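Side-chain contacts in putative carboxylesterase (Lactobacillus plantarum WCFS1, PDB 3BJR), which is a putative carboxylesterase of probable alpha/beta-hydrolase type, expected to hydrolyse carboxylic ester bonds, although its natural substrate is not established: residues A[208-213]-A[225-230]; A[53-58]-A[74-79]. All coordinates share one frame; numbering follows the deposited sequence.

Contact 1: residues A[208-213]-A[225-230]; sequences TFIWTT and LAYATA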
loop_
_atom_site.group_PDB
_atom_site.type_symbol
_atom_site.label_atom_id
_atom_site.label_comp_id
_atom_site.label_asym_id
_atom_site.label_seq_id
_atom_site.Cartn_x
_atom_site.Cartn_y
_atom_site.Cartn_z
ATOM N N THR A 208 9.207 0.789 -9.013
ATOM C CA THR A 208 8.344 -0.365 -8.874
ATOM C C THR A 208 6.983 -0.038 -8.277
ATOM O O THR A 208 6.888 0.549 -7.207
ATOM C CB THR A 208 9.063 -1.415 -7.993
ATOM O OG1 THR A 208 10.353 -1.703 -8.564
ATOM C CG2 THR A 208 8.240 -2.749 -7.847
ATOM N N PHE A 209 5.932 -0.481 -8.958
ATOM C CA PHE A 209 4.562 -0.337 -8.500
ATOM C C PHE A 209 4.105 -1.722 -8.113
ATOM O O PHE A 209 4.100 -2.623 -8.926
ATOM C CB PHE A 209 3.645 0.197 -9.594
ATOM C CG PHE A 209 2.244 0.360 -9.168
ATOM C CD1 PHE A 209 1.349 -0.654 -9.269
ATOM C CD2 PHE A 209 1.822 1.570 -8.613
ATOM C CE1 PHE A 209 0.015 -0.483 -8.867
ATOM C CE2 PHE A 209 0.521 1.739 -8.219
ATOM C CZ PHE A 209 -0.376 0.729 -8.318
ATOM N N ILE A 210 3.682 -1.875 -6.862
ATOM C CA ILE A 210 3.228 -3.153 -6.358
ATOM C C ILE A 210 1.845 -3.047 -5.749
ATOM O O ILE A 210 1.544 -2.095 -5.037
ATOM C CB ILE A 210 4.121 -3.679 -5.205
ATOM C CG1 ILE A 210 5.594 -3.522 -5.499
ATOM C CG2 ILE A 210 3.812 -5.148 -4.893
ATOM C CD1 ILE A 210 6.469 -3.591 -4.240
ATOM N N TRP A 211 1.018 -4.048 -6.029
ATOM C CA TRP A 211 -0.230 -4.237 -5.313
ATOM C C TRP A 211 -0.457 -5.718 -5.083
ATOM O O TRP A 211 -0.043 -6.573 -5.882
ATOM C CB TRP A 211 -1.428 -3.552 -5.952
ATOM C CG TRP A 211 -2.167 -4.304 -6.962
ATOM C CD1 TRP A 211 -3.352 -4.946 -6.794
ATOM C CD2 TRP A 211 -1.828 -4.436 -8.341
ATOM N NE1 TRP A 211 -3.748 -5.515 -7.978
ATOM C CE2 TRP A 211 -2.842 -5.191 -8.949
ATOM C CE3 TRP A 211 -0.773 -3.983 -9.111
ATOM C CZ2 TRP A 211 -2.812 -5.533 -10.295
ATOM C CZ3 TRP A 211 -0.749 -4.299 -10.448
ATOM C CH2 TRP A 211 -1.757 -5.076 -11.026
ATOM N N THR A 212 -1.050 -6.021 -3.929
ATOM C CA THR A 212 -1.388 -7.410 -3.601
ATOM C C THR A 212 -2.557 -7.414 -2.617
ATOM O O THR A 212 -3.175 -6.348 -2.329
ATOM C CB THR A 212 -0.147 -8.236 -3.114
ATOM O OG1 THR A 212 -0.440 -9.646 -3.156
ATOM C CG2 THR A 212 0.251 -7.858 -1.767
ATOM N N THR A 213 -2.895 -8.610 -2.150
ATOM C CA THR A 213 -3.976 -8.795 -1.189
ATOM C C THR A 213 -3.431 -9.018 0.234
ATOM O O THR A 213 -2.388 -9.688 0.426
ATOM C CB THR A 213 -4.928 -9.927 -1.641
ATOM O OG1 THR A 213 -6.012 -10.004 -0.716
ATOM C CG2 THR A 213 -4.194 -11.294 -1.759
ATOM N N LEU A 225 5.755 -7.183 1.472
ATOM C CA LEU A 225 6.121 -6.134 2.391
ATOM C C LEU A 225 7.636 -6.105 2.558
ATOM O O LEU A 225 8.213 -5.045 2.692
ATOM C CB LEU A 225 5.437 -6.310 3.748
ATOM C CG LEU A 225 3.930 -6.022 3.831
ATOM C CD1 LEU A 225 3.416 -6.420 5.164
ATOM C CD2 LEU A 225 3.667 -4.570 3.601
ATOM N N ALA A 226 8.274 -7.271 2.519
ATOM C CA ALA A 226 9.721 -7.371 2.683
ATOM C C ALA A 226 10.436 -6.822 1.479
ATOM O O ALA A 226 11.463 -6.195 1.624
ATOM C CB ALA A 226 10.130 -8.804 2.948
ATOM N N TYR A 227 9.898 -7.061 0.294
ATOM C CA TYR A 227 10.455 -6.545 -0.912
ATOM C C TYR A 227 10.346 -5.013 -0.912
ATOM O O TYR A 227 11.282 -4.336 -1.297
ATOM C CB TYR A 227 9.708 -7.136 -2.130
ATOM C CG TYR A 227 10.301 -6.826 -3.471
ATOM C CD1 TYR A 227 11.508 -7.349 -3.843
ATOM C CD2 TYR A 227 9.620 -6.064 -4.413
ATOM C CE1 TYR A 227 12.065 -7.062 -5.100
ATOM C CE2 TYR A 227 10.172 -5.777 -5.660
ATOM C CZ TYR A 227 11.392 -6.292 -6.007
ATOM O OH TYR A 227 11.969 -6.021 -7.251
ATOM N N ALA A 228 9.194 -4.477 -0.504
ATOM C CA ALA A 228 8.964 -3.025 -0.464
ATOM C C ALA A 228 9.953 -2.380 0.490
ATOM O O ALA A 228 10.490 -1.330 0.212
ATOM C CB ALA A 228 7.540 -2.738 -0.046
ATOM N N THR A 229 10.184 -3.027 1.620
ATOM C CA THR A 229 11.160 -2.582 2.606
ATOM C C THR A 229 12.577 -2.534 2.017
ATOM O O THR A 229 13.342 -1.621 2.328
ATOM C CB THR A 229 11.109 -3.479 3.824
ATOM O OG1 THR A 229 9.765 -3.540 4.291
ATOM C CG2 THR A 229 11.958 -2.935 4.966
ATOM N N ALA A 230 12.903 -3.482 1.140
ATOM C CA ALA A 230 14.215 -3.535 0.504
ATOM C C ALA A 230 14.281 -2.429 -0.516
ATOM O O ALA A 230 15.310 -1.791 -0.673
ATOM C CB ALA A 230 14.475 -4.913 -0.164
#
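Ile210 and Ala228 hold the CA atoms that lie nearest across the two segments, 8.2 Å between Ile210 CA and Ala228 CA. Strand 208-213 and helix segment 225-230 run nearly antiparallel, at 160° between their directions, and their axes come within 10.3 Å. Ile210 spans most of that separation from the strand: its CG1 lies beside the backbone N and its second torsion is extended (chi2 161°), which carries CD1 out to the helix. There CD1 meets the edge of the Tyr227 ring, near the ring plane, 4.0 Å from Tyr227 CD2. It also lies 4.4 Å from Ala228 CB. With chi1 at -172°, Tyr227 swings its ring away from its own backbone N and toward the strand, and the same edge receives the Thr208 methyl, Thr208 CG2 being 4.2 Å from Tyr227 CE2. Tyrosine suits the place because its long flat ring bridges helix and strand and also packs on Ala197 and Val201. Thr208 offers its apolar branch to the ring, while its OG1 bonds to the carbonyl oxygen of Gln206.

This is the packing of a beta-alpha-beta crossover in an alpha/beta-hydrolase fold: strand 208-213 leads through helix 222-233 to strand 238-243, its neighbour in the sheet. Alternation along the strand puts Thr208 and Ile210 on the face carrying this helix, whereas Phe209 and Trp211 turn to the other face and pack on Trp278 and Trp271. Beta-branched Thr208 and Ile210 suit an extended backbone. The small methyl of Ala228 probably suits a helix pressed by both this strand and the second subunit, where Ala228 touches Leu225 of that other chain. Thr229 OG1 bonds to Leu225 O at 2.7 Å; Thr229 N, 3.0 Å from Leu225 O, reaches it from the opposite face of the carbonyl plane.

Contact 2: residues A[53-58]-A[74-79]; sequences IIIVPG and MAFAGH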
loop_
_atom_site.group_PDB
_atom_site.type_symbol
_atom_site.label_atom_id
_atom_site.label_comp_id
_atom_site.label_asym_id
_atom_site.label_seq_id
_atom_site.Cartn_x
_atom_site.Cartn_y
_atom_site.Cartn_z
ATOM N N ILE A 53 3.623 -2.126 -22.485
ATOM C CA ILE A 53 3.516 -3.016 -21.331
ATOM C C ILE A 53 3.782 -4.446 -21.800
ATOM O O ILE A 53 3.294 -4.835 -22.846
ATOM C CB ILE A 53 2.091 -2.976 -20.680
ATOM C CG1 ILE A 53 1.841 -1.625 -20.032
ATOM C CG2 ILE A 53 2.013 -3.990 -19.508
ATOM C CD1 ILE A 53 2.595 -1.473 -18.653
ATOM N N ILE A 54 4.538 -5.220 -21.023
ATOM C CA ILE A 54 4.716 -6.666 -21.281
ATOM C C ILE A 54 4.126 -7.392 -20.067
ATOM O O ILE A 54 4.700 -7.355 -18.988
ATOM C CB ILE A 54 6.200 -7.165 -21.423
ATOM C CG1 ILE A 54 7.005 -6.338 -22.470
ATOM C CG2 ILE A 54 6.200 -8.717 -21.706
ATOM C CD1 ILE A 54 8.543 -6.463 -22.353
ATOM N N ILE A 55 2.976 -8.018 -20.249
ATOM C CA ILE A 55 2.286 -8.768 -19.196
ATOM C C ILE A 55 2.996 -10.100 -18.997
ATOM O O ILE A 55 3.206 -10.829 -19.968
ATOM C CB ILE A 55 0.798 -9.030 -19.575
ATOM C CG1 ILE A 55 0.040 -7.719 -19.833
ATOM C CG2 ILE A 55 0.015 -9.977 -18.512
ATOM C CD1 ILE A 55 -0.214 -6.858 -18.629
ATOM N N VAL A 56 3.466 -10.367 -17.775
ATOM C CA VAL A 56 4.089 -11.661 -17.426
ATOM C C VAL A 56 3.029 -12.342 -16.527
ATOM O O VAL A 56 2.849 -11.979 -15.341
ATOM C CB VAL A 56 5.448 -11.509 -16.760
ATOM C CG1 VAL A 56 6.081 -12.885 -16.553
ATOM C CG2 VAL A 56 6.353 -10.589 -17.617
ATOM N N PRO A 57 2.251 -13.267 -17.107
ATOM C CA PRO A 57 1.133 -13.816 -16.363
ATOM C C PRO A 57 1.507 -14.880 -15.320
ATOM O O PRO A 57 2.712 -15.158 -15.089
ATOM C CB PRO A 57 0.251 -14.396 -17.474
ATOM C CG PRO A 57 1.183 -14.778 -18.494
ATOM C CD PRO A 57 2.315 -13.834 -18.473
ATOM N N GLY A 58 0.466 -15.410 -14.666
ATOM C CA GLY A 58 0.597 -16.440 -13.686
ATOM C C GLY A 58 0.564 -17.771 -14.355
ATOM O O GLY A 58 0.857 -17.890 -15.556
HETATM N N MSE A 74 -5.151 -6.002 -22.559
HETATM C CA MSE A 74 -6.187 -5.042 -22.997
HETATM C C MSE A 74 -6.502 -3.947 -21.984
HETATM O O MSE A 74 -6.842 -2.834 -22.356
HETATM C CB MSE A 74 -7.450 -5.778 -23.399
HETATM C CG MSE A 74 -7.279 -6.679 -24.632
HETATM SE SE MSE A 74 -6.651 -5.757 -26.243
HETATM C CE MSE A 74 -7.999 -4.305 -26.157
ATOM N N ALA A 75 -6.360 -4.247 -20.705
ATOM C CA ALA A 75 -6.580 -3.254 -19.675
ATOM C C ALA A 75 -5.650 -2.039 -19.910
ATOM O O ALA A 75 -6.046 -0.886 -19.760
ATOM C CB ALA A 75 -6.373 -3.875 -18.277
ATOM N N PHE A 76 -4.432 -2.318 -20.344
ATOM C CA PHE A 76 -3.446 -1.288 -20.622
ATOM C C PHE A 76 -3.556 -0.737 -22.045
ATOM O O PHE A 76 -3.476 0.465 -22.249
ATOM C CB PHE A 76 -2.066 -1.840 -20.320
ATOM C CG PHE A 76 -1.768 -1.913 -18.854
ATOM C CD1 PHE A 76 -1.343 -0.787 -18.169
ATOM C CD2 PHE A 76 -1.910 -3.102 -18.166
ATOM C CE1 PHE A 76 -1.047 -0.850 -16.815
ATOM C CE2 PHE A 76 -1.666 -3.183 -16.820
ATOM C CZ PHE A 76 -1.189 -2.075 -16.136
ATOM N N ALA A 77 -3.812 -1.613 -23.008
ATOM C CA ALA A 77 -3.958 -1.244 -24.403
ATOM C C ALA A 77 -4.992 -0.150 -24.539
ATOM O O ALA A 77 -4.788 0.825 -25.250
ATOM C CB ALA A 77 -4.345 -2.461 -25.226
ATOM N N GLY A 78 -6.073 -0.292 -23.778
ATOM C CA GLY A 78 -7.175 0.654 -23.770
ATOM C C GLY A 78 -6.853 1.999 -23.178
ATOM O O GLY A 78 -7.648 2.921 -23.334
ATOM N N HIS A 79 -5.710 2.129 -22.515
ATOM C CA HIS A 79 -5.276 3.397 -21.919
ATOM C C HIS A 79 -3.955 3.900 -22.527
ATOM O O HIS A 79 -3.095 4.417 -21.808
ATOM C CB HIS A 79 -5.141 3.267 -20.399
ATOM C CG HIS A 79 -6.435 2.986 -19.705
ATOM N ND1 HIS A 79 -6.892 1.704 -19.476
ATOM C CD2 HIS A 79 -7.380 3.817 -19.208
ATOM C CE1 HIS A 79 -8.071 1.758 -18.883
ATOM N NE2 HIS A 79 -8.390 3.028 -18.712
#
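Ile53 and Phe76 join strand 50-56 to helix 66-77 within a beta-alpha-beta crossover of the alpha/beta-hydrolase fold, the chain continuing into strand 82-87. Apolar packing carries the contact. Ile53 CG1 lies 3.8 Å from Phe76 CD1, and the two side chains cross at about a right angle. From farther along the strand, Ile55 CD1 approaches the ring obliquely, 4.1 Å from Phe76 CD2. The CH-pi contact is made by Ile53 CD1, which a bent second torsion (chi2 -77°) folds over one face of the Phe76 ring, offset toward the rim and 4.3 Å from the centroid. Branched isoleucines suit the extended strand, and Phe76 fills the interval to Leu276 and Leu279 of helix 270-281. An alanine at Phe76 would take away the ring, and Ile53 CD1 and Ile55 CD1 would probably lose their partner in this segment, opening a gap between the strand and helix 270-281. The polar contact is local: His79 turns its imidazole back and places ND1 almost in line with the Ala75 C=O bond, while its N-H meets the oxygen somewhat bent (158°); His79 ND1 lies 2.7 Å from Ala75 O, which is in the ring plane.

Contacts 1 and 2 pack helices onto the same central sheet, but on opposite faces, and strands 125-131 and 165-168 separate their two strands. Their centres lie 19 Å apart and their nearest atoms about 6 Å, without touching. Helix 270-281 links them indirectly: it covers Phe76 of contact 2 and, on that same face, Phe209 and Trp211 of the strand in contact 1. Strand 125-131 runs into the GxSxG sequence that probably forms the nucleophile elbow around Ser132; Ile55 of contact 2 lies near this turn without touching it. Contact 1, by contrast, faces the subunit interface through its helix.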